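Local coordinates for protein type II toxin-antitoxin system RelE/ParE family toxin (Pyrococcus horikoshii, PDB 1WMI) that is probably the toxin of a RelE/ParE-family type II toxin-antitoxin pair, blocked by its partner antitoxin and perhaps cleaving mRNA on the ribosome, as RelE does, at residues R4-K9 with D74-I79; D44-E49 with L56-L61; G62-I67 with L80-R85. All coordinates share one frame; numbering follows the deposited sequence.

Overall arrangement
From the N terminus, strand 4-8 opens a loop that contact 1 closes only at 74-79, and the helices 9-15, 20-33 and 40-43 lie within it. Contact 2, the hairpin of strands 46-49 and 54-60, is nested inside this loop. Contact 3 follows in series, pairing strand 65-71 with the second half of strand 76-83; since its first segment lies within the loop of contact 1 and its second beyond it, these two cross. Strand 76-83 thus serves both, and A59 N probably hydrogen-bonds to V66 O between contacts 2 and 3. Together they join one mixed sheet in the order 4-8, 76-83, 65-71, 54-60, 46-49; in it the centres of contacts 1 and 3 lie about 16 Å apart.

Contact 1. Residues R4-K9 with D74-I79; sequences RVKIHK and DKVIKI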
loop_
_atom_site.group_PDB
_atom_site.type_symbol
_atom_site.label_atom_id
_atom_site.label_comp_id
_atom_site.label_asym_id
_atom_site.label_seq_id
_atom_site.Cartn_x
_atom_site.Cartn_y
_atom_site.Cartn_z
ATOM N N ARG A 4 -5.259 -6.883 -22.342
ATOM C CA ARG A 4 -5.025 -5.783 -23.261
ATOM C C ARG A 4 -5.008 -4.515 -22.403
ATOM O O ARG A 4 -5.944 -4.265 -21.633
ATOM C CB ARG A 4 -6.146 -5.727 -24.297
ATOM C CG ARG A 4 -5.777 -5.016 -25.585
ATOM C CD ARG A 4 -6.648 -5.524 -26.736
ATOM N NE ARG A 4 -6.257 -4.990 -28.042
ATOM C CZ ARG A 4 -6.556 -3.770 -28.476
ATOM N NH1 ARG A 4 -6.152 -3.376 -29.680
ATOM N NH2 ARG A 4 -7.264 -2.945 -27.713
ATOM N N VAL A 5 -3.931 -3.737 -22.513
ATOM C CA VAL A 5 -3.792 -2.514 -21.734
ATOM C C VAL A 5 -4.040 -1.268 -22.569
ATOM O O VAL A 5 -3.459 -1.096 -23.647
ATOM C CB VAL A 5 -2.376 -2.400 -21.110
ATOM C CG1 VAL A 5 -2.284 -1.156 -20.244
ATOM C CG2 VAL A 5 -2.072 -3.635 -20.283
ATOM N N LYS A 6 -4.904 -0.396 -22.059
ATOM C CA LYS A 6 -5.230 0.850 -22.744
ATOM C C LYS A 6 -4.934 2.044 -21.839
ATOM O O LYS A 6 -5.013 1.961 -20.609
ATOM C CB LYS A 6 -6.705 0.859 -23.172
ATOM C CG LYS A 6 -7.042 -0.177 -24.242
ATOM C CD LYS A 6 -8.551 -0.367 -24.395
ATOM C CE LYS A 6 -9.252 0.848 -25.009
ATOM N NZ LYS A 6 -9.256 0.851 -26.506
ATOM N N ILE A 7 -4.582 3.157 -22.464
ATOM C CA ILE A 7 -4.256 4.365 -21.736
ATOM C C ILE A 7 -5.163 5.486 -22.200
ATOM O O ILE A 7 -5.405 5.644 -23.397
ATOM C CB ILE A 7 -2.792 4.761 -21.982
ATOM C CG1 ILE A 7 -1.896 3.536 -21.785
ATOM C CG2 ILE A 7 -2.388 5.866 -21.029
ATOM C CD1 ILE A 7 -0.437 3.815 -21.953
ATOM N N HIS A 8 -5.676 6.258 -21.247
ATOM C CA HIS A 8 -6.549 7.365 -21.590
ATOM C C HIS A 8 -5.684 8.458 -22.195
ATOM O O HIS A 8 -4.545 8.664 -21.776
ATOM C CB HIS A 8 -7.286 7.884 -20.355
ATOM C CG HIS A 8 -8.321 8.920 -20.672
ATOM N ND1 HIS A 8 -7.997 10.153 -21.188
ATOM C CD2 HIS A 8 -9.670 8.888 -20.584
ATOM C CE1 HIS A 8 -9.107 10.840 -21.407
ATOM N NE2 HIS A 8 -10.133 10.094 -21.050
ATOM N N LYS A 9 -6.239 9.143 -23.189
ATOM C CA LYS A 9 -5.557 10.213 -23.913
ATOM C C LYS A 9 -4.836 11.218 -23.025
ATOM O O LYS A 9 -3.674 11.546 -23.274
ATOM C CB LYS A 9 -6.560 10.962 -24.791
ATOM C CG LYS A 9 -6.077 11.272 -26.201
ATOM C CD LYS A 9 -6.071 10.034 -27.089
ATOM C CE LYS A 9 -6.320 10.428 -28.547
ATOM N NZ LYS A 9 -6.212 9.284 -29.492
ATOM N N ASP A 74 -13.729 -8.920 -20.141
ATOM C CA ASP A 74 -13.096 -8.640 -21.427
ATOM C C ASP A 74 -11.571 -8.691 -21.364
ATOM O O ASP A 74 -10.906 -8.668 -22.398
ATOM C CB ASP A 74 -13.513 -7.254 -21.920
ATOM C CG ASP A 74 -15.010 -7.110 -22.076
ATOM O OD1 ASP A 74 -15.559 -6.097 -21.597
ATOM O OD2 ASP A 74 -15.638 -7.991 -22.693
ATOM N N LYS A 75 -11.028 -8.755 -20.152
ATOM C CA LYS A 75 -9.579 -8.776 -19.949
ATOM C C LYS A 75 -8.979 -7.462 -20.457
ATOM O O LYS A 75 -8.027 -7.448 -21.225
ATOM C CB LYS A 75 -8.946 -9.971 -20.674
ATOM C CG LYS A 75 -9.393 -11.326 -20.130
ATOM C CD LYS A 75 -8.450 -12.453 -20.538
ATOM C CE LYS A 75 -8.503 -12.749 -22.030
ATOM N NZ LYS A 75 -7.612 -13.900 -22.373
ATOM N N VAL A 76 -9.561 -6.351 -20.024
ATOM C CA VAL A 76 -9.091 -5.037 -20.431
ATOM C C VAL A 76 -8.690 -4.221 -19.216
ATOM O O VAL A 76 -9.468 -4.074 -18.269
ATOM C CB VAL A 76 -10.186 -4.273 -21.207
ATOM C CG1 VAL A 76 -9.781 -2.831 -21.415
ATOM C CG2 VAL A 76 -10.414 -4.933 -22.541
ATOM N N ILE A 77 -7.462 -3.714 -19.245
ATOM C CA ILE A 77 -6.928 -2.892 -18.169
ATOM C C ILE A 77 -6.820 -1.480 -18.721
ATOM O O ILE A 77 -6.234 -1.259 -19.782
ATOM C CB ILE A 77 -5.530 -3.378 -17.727
ATOM C CG1 ILE A 77 -5.642 -4.793 -17.147
ATOM C CG2 ILE A 77 -4.938 -2.418 -16.699
ATOM C CD1 ILE A 77 -4.360 -5.312 -16.545
ATOM N N LYS A 78 -7.397 -0.517 -18.019
ATOM C CA LYS A 78 -7.349 0.848 -18.507
ATOM C C LYS A 78 -6.650 1.717 -17.502
ATOM O O LYS A 78 -6.969 1.674 -16.317
ATOM C CB LYS A 78 -8.760 1.395 -18.747
ATOM C CG LYS A 78 -9.586 0.613 -19.755
ATOM C CD LYS A 78 -10.949 1.259 -19.966
ATOM C CE LYS A 78 -11.851 0.383 -20.805
ATOM N NZ LYS A 78 -13.158 1.047 -21.040
ATOM N N ILE A 79 -5.677 2.484 -17.985
ATOM C CA ILE A 79 -4.945 3.408 -17.139
ATOM C C ILE A 79 -5.820 4.657 -17.146
ATOM O O ILE A 79 -5.902 5.357 -18.150
ATOM C CB ILE A 79 -3.555 3.745 -17.735
ATOM C CG1 ILE A 79 -2.772 2.453 -18.015
ATOM C CG2 ILE A 79 -2.789 4.674 -16.792
ATOM C CD1 ILE A 79 -2.472 1.613 -16.797
#
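The carbonyl oxygen of K6 takes one strong hydrogen bond, from I79 N to K6 O at 2.8 Å, and one weaker CA-H...O contact. The latter comes from K78 CA, 3.3 Å from K6 O. The amide of the same residue is held as well, since K6 N reaches I77 O at 2.8 Å, nearly along the C=O axis. Two further bonds, I77 N to R4 O and R4 N to K75 O, continue the parallel pairing. A longer one, H8 N to I79 O at 3.2 Å, ends it. Strands 4-8 and 76-79 run 24° apart, and the second begins at a G1 beta bulge, where K75, with positive phi (63°), and V76 both face N71.

V5, I7, I77 and I79 form the apolar face, against L33 and F26 of helix 20-33. I7 and I79 stand next to each other, both with CG1 anti to the carbonyl carbon, which brings I7 CG1 to 4.0 Å from I79 CG1. On the other face K6 crosses V76 obliquely, K6 CD 4.1 Å from V76 CG1 before the chain bends at its last two torsions. H8 leaves the strand as N-cap, its ND1 bonded to the backbone of Q10.

K6, I7 and H8 also pair with an antiparallel strand of another protein's chain, which extends the sheet into that protein. The face of R4, K6 and K78 meets the same chain through a salt bridge from R4 NH2 to an acidic side chain, a hydrogen bond from K78 NZ to backbone, and packing of K6 on an aromatic group, consistent with antitoxin binding.

Contact 2. Residues D44-E49 with L56-L61; sequences DVIKLE and LYRARL
R58 carries this hairpin contact. R58 CB rests against L48 CD1 at 3.7 Å, and CG stands anti to the backbone N (chi1 180°). Bends at chi2 and chi3, the former an unfavourable -130°, then swing the guanidinium across I46. R58 NE lies 3.8 Å from I46 CG1, and I46 CD1 sits over the centre of one guanidinium face; I46 manages this by placing CG1 in the crowded position between its N and carbonyl carbon (chi1 60°). Toward the rim of the opposite face comes R60 NE, while R60 NH2 hydrogen-bonds to R85 O. At the tip, R58 NH1 donates in plane to D44 O, a very short but bent bond of 2.5 Å. R58 NH2 forms salt bridges with an acidic side chain of another protein's chain and with D44 of the second subunit, whose R58 and R60 pair reciprocally with D44 here.

The R58 backbone pairs with I46 both ways, R58 N to I46 O and I46 N to R58 O. K47 CB lies 3.5 Å from Y57 CE1. A classic beta bulge follows, L48 and E49 facing L56.

V45 touches helix 40-43, A59 packs on F29 of helix 20-33, and L48 and Y57 lean on strand 65-71 through I67 and Y68.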
loop_
_atom_site.group_PDB
_atom_site.type_symbol
_atom_site.label_atom_id
_atom_site.label_comp_id
_atom_site.label_asym_id
_atom_site.label_seq_id
_atom_site.Cartn_x
_atom_site.Cartn_y
_atom_site.Cartn_z
ATOM N N ASP A 44 2.952 -1.920 -4.891
ATOM C CA ASP A 44 2.178 -1.506 -3.716
ATOM C C ASP A 44 0.742 -1.154 -4.087
ATOM O O ASP A 44 0.173 -0.193 -3.571
ATOM C CB ASP A 44 2.862 -0.289 -3.082
ATOM C CG ASP A 44 2.601 -0.174 -1.590
ATOM O OD1 ASP A 44 1.793 -0.966 -1.048
ATOM O OD2 ASP A 44 3.210 0.718 -0.955
ATOM N N VAL A 45 0.153 -1.940 -4.975
ATOM C CA VAL A 45 -1.202 -1.678 -5.432
ATOM C C VAL A 45 -2.299 -2.003 -4.418
ATOM O O VAL A 45 -2.193 -2.967 -3.657
ATOM C CB VAL A 45 -1.493 -2.459 -6.739
ATOM C CG1 VAL A 45 -0.393 -2.199 -7.765
ATOM C CG2 VAL A 45 -1.583 -3.930 -6.447
ATOM N N ILE A 46 -3.355 -1.187 -4.424
ATOM C CA ILE A 46 -4.503 -1.390 -3.543
ATOM C C ILE A 46 -5.801 -1.329 -4.347
ATOM O O ILE A 46 -5.908 -0.567 -5.310
ATOM C CB ILE A 46 -4.583 -0.316 -2.448
ATOM C CG1 ILE A 46 -4.714 1.069 -3.088
ATOM C CG2 ILE A 46 -3.362 -0.398 -1.547
ATOM C CD1 ILE A 46 -4.960 2.180 -2.089
ATOM N N LYS A 47 -6.786 -2.135 -3.960
ATOM C CA LYS A 47 -8.069 -2.123 -4.654
ATOM C C LYS A 47 -8.945 -1.001 -4.105
ATOM O O LYS A 47 -9.371 -1.040 -2.945
ATOM C CB LYS A 47 -8.798 -3.457 -4.488
ATOM C CG LYS A 47 -10.102 -3.535 -5.273
ATOM C CD LYS A 47 -10.679 -4.946 -5.265
ATOM C CE LYS A 47 -11.106 -5.362 -3.864
ATOM N NZ LYS A 47 -11.723 -6.717 -3.826
ATOM N N LEU A 48 -9.199 -0.002 -4.948
ATOM C CA LEU A 48 -10.023 1.141 -4.583
ATOM C C LEU A 48 -11.468 0.692 -4.526
ATOM O O LEU A 48 -12.076 0.639 -3.456
ATOM C CB LEU A 48 -9.885 2.254 -5.629
ATOM C CG LEU A 48 -8.819 3.355 -5.539
ATOM C CD1 LEU A 48 -7.614 2.900 -4.748
ATOM C CD2 LEU A 48 -8.431 3.763 -6.949
ATOM N N GLU A 49 -12.002 0.352 -5.695
ATOM C CA GLU A 49 -13.384 -0.081 -5.829
ATOM C C GLU A 49 -13.488 -1.485 -6.420
ATOM O O GLU A 49 -13.236 -1.690 -7.605
ATOM C CB GLU A 49 -14.139 0.915 -6.716
ATOM C CG GLU A 49 -15.571 0.525 -7.070
ATOM C CD GLU A 49 -16.503 0.555 -5.879
ATOM O OE1 GLU A 49 -16.292 -0.237 -4.935
ATOM O OE2 GLU A 49 -17.447 1.373 -5.887
ATOM N N LEU A 56 -11.299 -0.929 -9.544
ATOM C CA LEU A 56 -10.451 0.246 -9.668
ATOM C C LEU A 56 -9.279 -0.064 -8.749
ATOM O O LEU A 56 -9.455 -0.687 -7.703
ATOM C CB LEU A 56 -11.173 1.511 -9.202
ATOM C CG LEU A 56 -12.260 2.089 -10.107
ATOM C CD1 LEU A 56 -12.958 3.208 -9.383
ATOM C CD2 LEU A 56 -11.655 2.600 -11.400
ATOM N N TYR A 57 -8.087 0.347 -9.157
ATOM C CA TYR A 57 -6.887 0.101 -8.378
ATOM C C TYR A 57 -5.989 1.331 -8.390
ATOM O O TYR A 57 -6.160 2.229 -9.214
ATOM C CB TYR A 57 -6.117 -1.084 -8.979
ATOM C CG TYR A 57 -6.827 -2.418 -8.874
ATOM C CD1 TYR A 57 -6.797 -3.151 -7.690
ATOM C CD2 TYR A 57 -7.539 -2.942 -9.956
ATOM C CE1 TYR A 57 -7.449 -4.366 -7.584
ATOM C CE2 TYR A 57 -8.197 -4.161 -9.857
ATOM C CZ TYR A 57 -8.144 -4.866 -8.665
ATOM O OH TYR A 57 -8.770 -6.080 -8.549
ATOM N N ARG A 58 -5.046 1.366 -7.456
ATOM C CA ARG A 58 -4.073 2.444 -7.385
ATOM C C ARG A 58 -2.705 1.801 -7.273
ATOM O O ARG A 58 -2.445 1.036 -6.340
ATOM C CB ARG A 58 -4.276 3.341 -6.163
ATOM C CG ARG A 58 -3.236 4.464 -6.109
ATOM C CD ARG A 58 -2.553 4.561 -4.754
ATOM N NE ARG A 58 -1.924 3.308 -4.350
ATOM C CZ ARG A 58 -1.473 3.069 -3.124
ATOM N NH1 ARG A 58 -0.910 1.905 -2.834
ATOM N NH2 ARG A 58 -1.589 3.995 -2.186
ATOM N N ALA A 59 -1.835 2.109 -8.226
ATOM C CA ALA A 59 -0.487 1.571 -8.220
ATOM C C ALA A 59 0.482 2.697 -7.929
ATOM O O ALA A 59 0.265 3.843 -8.331
ATOM C CB ALA A 59 -0.162 0.939 -9.560
ATOM N N ARG A 60 1.551 2.365 -7.218
ATOM C CA ARG A 60 2.566 3.342 -6.875
ATOM C C ARG A 60 3.831 3.042 -7.689
ATOM O O ARG A 60 4.402 1.946 -7.608
ATOM C CB ARG A 60 2.841 3.293 -5.363
ATOM C CG ARG A 60 3.711 4.426 -4.841
ATOM C CD ARG A 60 3.805 4.412 -3.320
ATOM N NE ARG A 60 2.552 4.809 -2.679
ATOM C CZ ARG A 60 2.019 6.028 -2.755
ATOM N NH1 ARG A 60 0.877 6.294 -2.134
ATOM N NH2 ARG A 60 2.627 6.986 -3.449
ATOM N N LEU A 61 4.249 4.007 -8.501
ATOM C CA LEU A 61 5.441 3.827 -9.312
ATOM C C LEU A 61 6.620 4.614 -8.750
ATOM O O LEU A 61 7.668 4.718 -9.382
ATOM C CB LEU A 61 5.165 4.241 -10.761
ATOM C CG LEU A 61 4.514 3.177 -11.658
ATOM C CD1 LEU A 61 3.141 2.789 -11.127
ATOM C CD2 LEU A 61 4.405 3.713 -13.069
#

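Contact 3. Residues G62-I67 with L80-R85; sequences GDYRVI and LKLKPR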
loop_
_atom_site.group_PDB
_atom_site.type_symbol
_atom_site.label_atom_id
_atom_site.label_comp_id
_atom_site.label_asym_id
_atom_site.label_seq_id
_atom_site.Cartn_x
_atom_site.Cartn_y
_atom_site.Cartn_z
ATOM N N GLY A 62 6.447 5.155 -7.550
ATOM C CA GLY A 62 7.510 5.929 -6.930
ATOM C C GLY A 62 7.122 7.387 -6.764
ATOM O O GLY A 62 6.362 7.735 -5.857
ATOM N N ASP A 63 7.629 8.237 -7.650
ATOM C CA ASP A 63 7.340 9.665 -7.591
ATOM C C ASP A 63 5.890 10.009 -7.907
ATOM O O ASP A 63 5.465 11.156 -7.735
ATOM C CB ASP A 63 8.263 10.437 -8.536
ATOM C CG ASP A 63 9.731 10.265 -8.187
ATOM O OD1 ASP A 63 10.592 10.805 -8.911
ATOM O OD2 ASP A 63 10.029 9.585 -7.192
ATOM N N TYR A 64 5.125 9.025 -8.364
ATOM C CA TYR A 64 3.729 9.266 -8.690
ATOM C C TYR A 64 2.892 8.000 -8.568
ATOM O O TYR A 64 3.424 6.911 -8.369
ATOM C CB TYR A 64 3.610 9.856 -10.100
ATOM C CG TYR A 64 4.066 8.934 -11.206
ATOM C CD1 TYR A 64 3.147 8.170 -11.931
ATOM C CD2 TYR A 64 5.423 8.817 -11.528
ATOM C CE1 TYR A 64 3.567 7.309 -12.953
ATOM C CE2 TYR A 64 5.852 7.959 -12.544
ATOM C CZ TYR A 64 4.920 7.209 -13.251
ATOM O OH TYR A 64 5.347 6.349 -14.242
ATOM N N ARG A 65 1.580 8.163 -8.674
ATOM C CA ARG A 65 0.647 7.047 -8.575
ATOM C C ARG A 65 -0.232 6.946 -9.819
ATOM O O ARG A 65 -0.580 7.961 -10.431
ATOM C CB ARG A 65 -0.246 7.225 -7.346
ATOM C CG ARG A 65 0.488 7.143 -6.013
ATOM C CD ARG A 65 -0.406 7.612 -4.879
ATOM N NE ARG A 65 -0.658 9.047 -4.968
ATOM C CZ ARG A 65 -1.690 9.666 -4.403
ATOM N NH1 ARG A 65 -1.830 10.979 -4.540
ATOM N NH2 ARG A 65 -2.587 8.972 -3.715
ATOM N N VAL A 66 -0.581 5.721 -10.199
ATOM C CA VAL A 66 -1.438 5.527 -11.355
ATOM C C VAL A 66 -2.685 4.770 -10.925
ATOM O O VAL A 66 -2.599 3.789 -10.179
ATOM C CB VAL A 66 -0.723 4.731 -12.487
ATOM C CG1 VAL A 66 0.600 5.389 -12.848
ATOM C CG2 VAL A 66 -0.496 3.305 -12.057
ATOM N N ILE A 67 -3.844 5.246 -11.372
ATOM C CA ILE A 67 -5.115 4.598 -11.068
ATOM C C ILE A 67 -5.638 3.948 -12.345
ATOM O O ILE A 67 -5.660 4.569 -13.407
ATOM C CB ILE A 67 -6.159 5.602 -10.537
ATOM C CG1 ILE A 67 -5.642 6.254 -9.255
ATOM C CG2 ILE A 67 -7.465 4.882 -10.239
ATOM C CD1 ILE A 67 -6.687 7.104 -8.527
ATOM N N LEU A 80 -6.494 4.913 -16.034
ATOM C CA LEU A 80 -7.381 6.063 -15.928
ATOM C C LEU A 80 -6.691 7.407 -15.711
ATOM O O LEU A 80 -6.941 8.353 -16.458
ATOM C CB LEU A 80 -8.419 5.824 -14.829
ATOM C CG LEU A 80 -9.485 4.762 -15.136
ATOM C CD1 LEU A 80 -10.008 4.939 -16.561
ATOM C CD2 LEU A 80 -8.895 3.390 -14.990
ATOM N N LYS A 81 -5.838 7.512 -14.694
ATOM C CA LYS A 81 -5.152 8.777 -14.442
ATOM C C LYS A 81 -3.921 8.662 -13.554
ATOM O O LYS A 81 -3.646 7.610 -12.976
ATOM C CB LYS A 81 -6.115 9.793 -13.819
ATOM C CG LYS A 81 -6.498 9.474 -12.387
ATOM C CD LYS A 81 -7.243 10.624 -11.741
ATOM C CE LYS A 81 -6.370 11.863 -11.622
ATOM N NZ LYS A 81 -7.098 12.955 -10.901
ATOM N N LEU A 82 -3.181 9.766 -13.463
ATOM C CA LEU A 82 -1.966 9.832 -12.660
ATOM C C LEU A 82 -2.195 10.766 -11.491
ATOM O O LEU A 82 -3.073 11.627 -11.544
ATOM C CB LEU A 82 -0.803 10.368 -13.490
ATOM C CG LEU A 82 -0.528 9.686 -14.827
ATOM C CD1 LEU A 82 0.689 10.327 -15.480
ATOM C CD2 LEU A 82 -0.303 8.197 -14.605
ATOM N N LYS A 83 -1.400 10.588 -10.440
ATOM C CA LYS A 83 -1.482 11.421 -9.246
ATOM C C LYS A 83 -0.091 11.630 -8.635
ATOM O O LYS A 83 0.821 10.820 -8.840
ATOM C CB LYS A 83 -2.422 10.789 -8.216
ATOM C CG LYS A 83 -3.886 10.770 -8.644
ATOM C CD LYS A 83 -4.757 10.111 -7.584
ATOM C CE LYS A 83 -5.301 11.107 -6.561
ATOM N NZ LYS A 83 -6.494 11.834 -7.078
ATOM N N PRO A 84 0.086 12.731 -7.882
ATOM C CA PRO A 84 1.360 13.062 -7.235
ATOM C C PRO A 84 1.817 11.966 -6.283
ATOM O O PRO A 84 1.115 10.981 -6.080
ATOM C CB PRO A 84 1.044 14.360 -6.493
ATOM C CG PRO A 84 -0.008 14.978 -7.328
ATOM C CD PRO A 84 -0.898 13.802 -7.651
ATOM N N ARG A 85 2.998 12.156 -5.702
ATOM C CA ARG A 85 3.587 11.216 -4.750
ATOM C C ARG A 85 2.524 10.858 -3.722
ATOM O O ARG A 85 2.428 9.714 -3.252
ATOM C CB ARG A 85 4.742 11.893 -4.007
ATOM C CG ARG A 85 5.931 11.003 -3.710
ATOM C CD ARG A 85 6.832 10.928 -4.921
ATOM N NE ARG A 85 8.079 11.679 -4.768
ATOM C CZ ARG A 85 9.285 11.122 -4.795
ATOM N NH1 ARG A 85 9.404 9.812 -4.964
ATOM N NH2 ARG A 85 10.372 11.868 -4.657
#
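Strands 65-67 and 80-83 run antiparallel at 161°, with R65-K83 and I67-K81 as hydrogen-bonded pairs flanking the non-hydrogen-bonded V66-L82, and a classic beta bulge lets I67 O accept from both K81 N and L80 N, the latter at 2.8 Å.

R65 ties its own strand to the chain beyond K83. A bend at chi3 turns its head so that R65 NE donates to P84 O at 2.8 Å, nearly straight (164°) and in the guanidinium plane; NH1 adds a weak bond to the same oxygen. K83 packs over one face of that guanidinium, K83 CB lying 3.7 Å from R65 NH1. K83 then crosses I67 obliquely, K83 CD 3.7 Å from I67 CD1. On the other side of the sheet V66 and L82 run alongside each other, and V66 CG1 to L82 CD2, at 3.4 Å, is tighter than usual packing; helices 20-33 and 9-15 cover them. Past the open end of the hairpin D63 and R85 form a salt bridge, but R85 is poorly ordered and the charged atoms are modelled too close to be placed surely.

R65 and K83 both make salt bridges to acidic side chains of another protein's chain. The bond to P84 O probably helps orient the R65 head toward them.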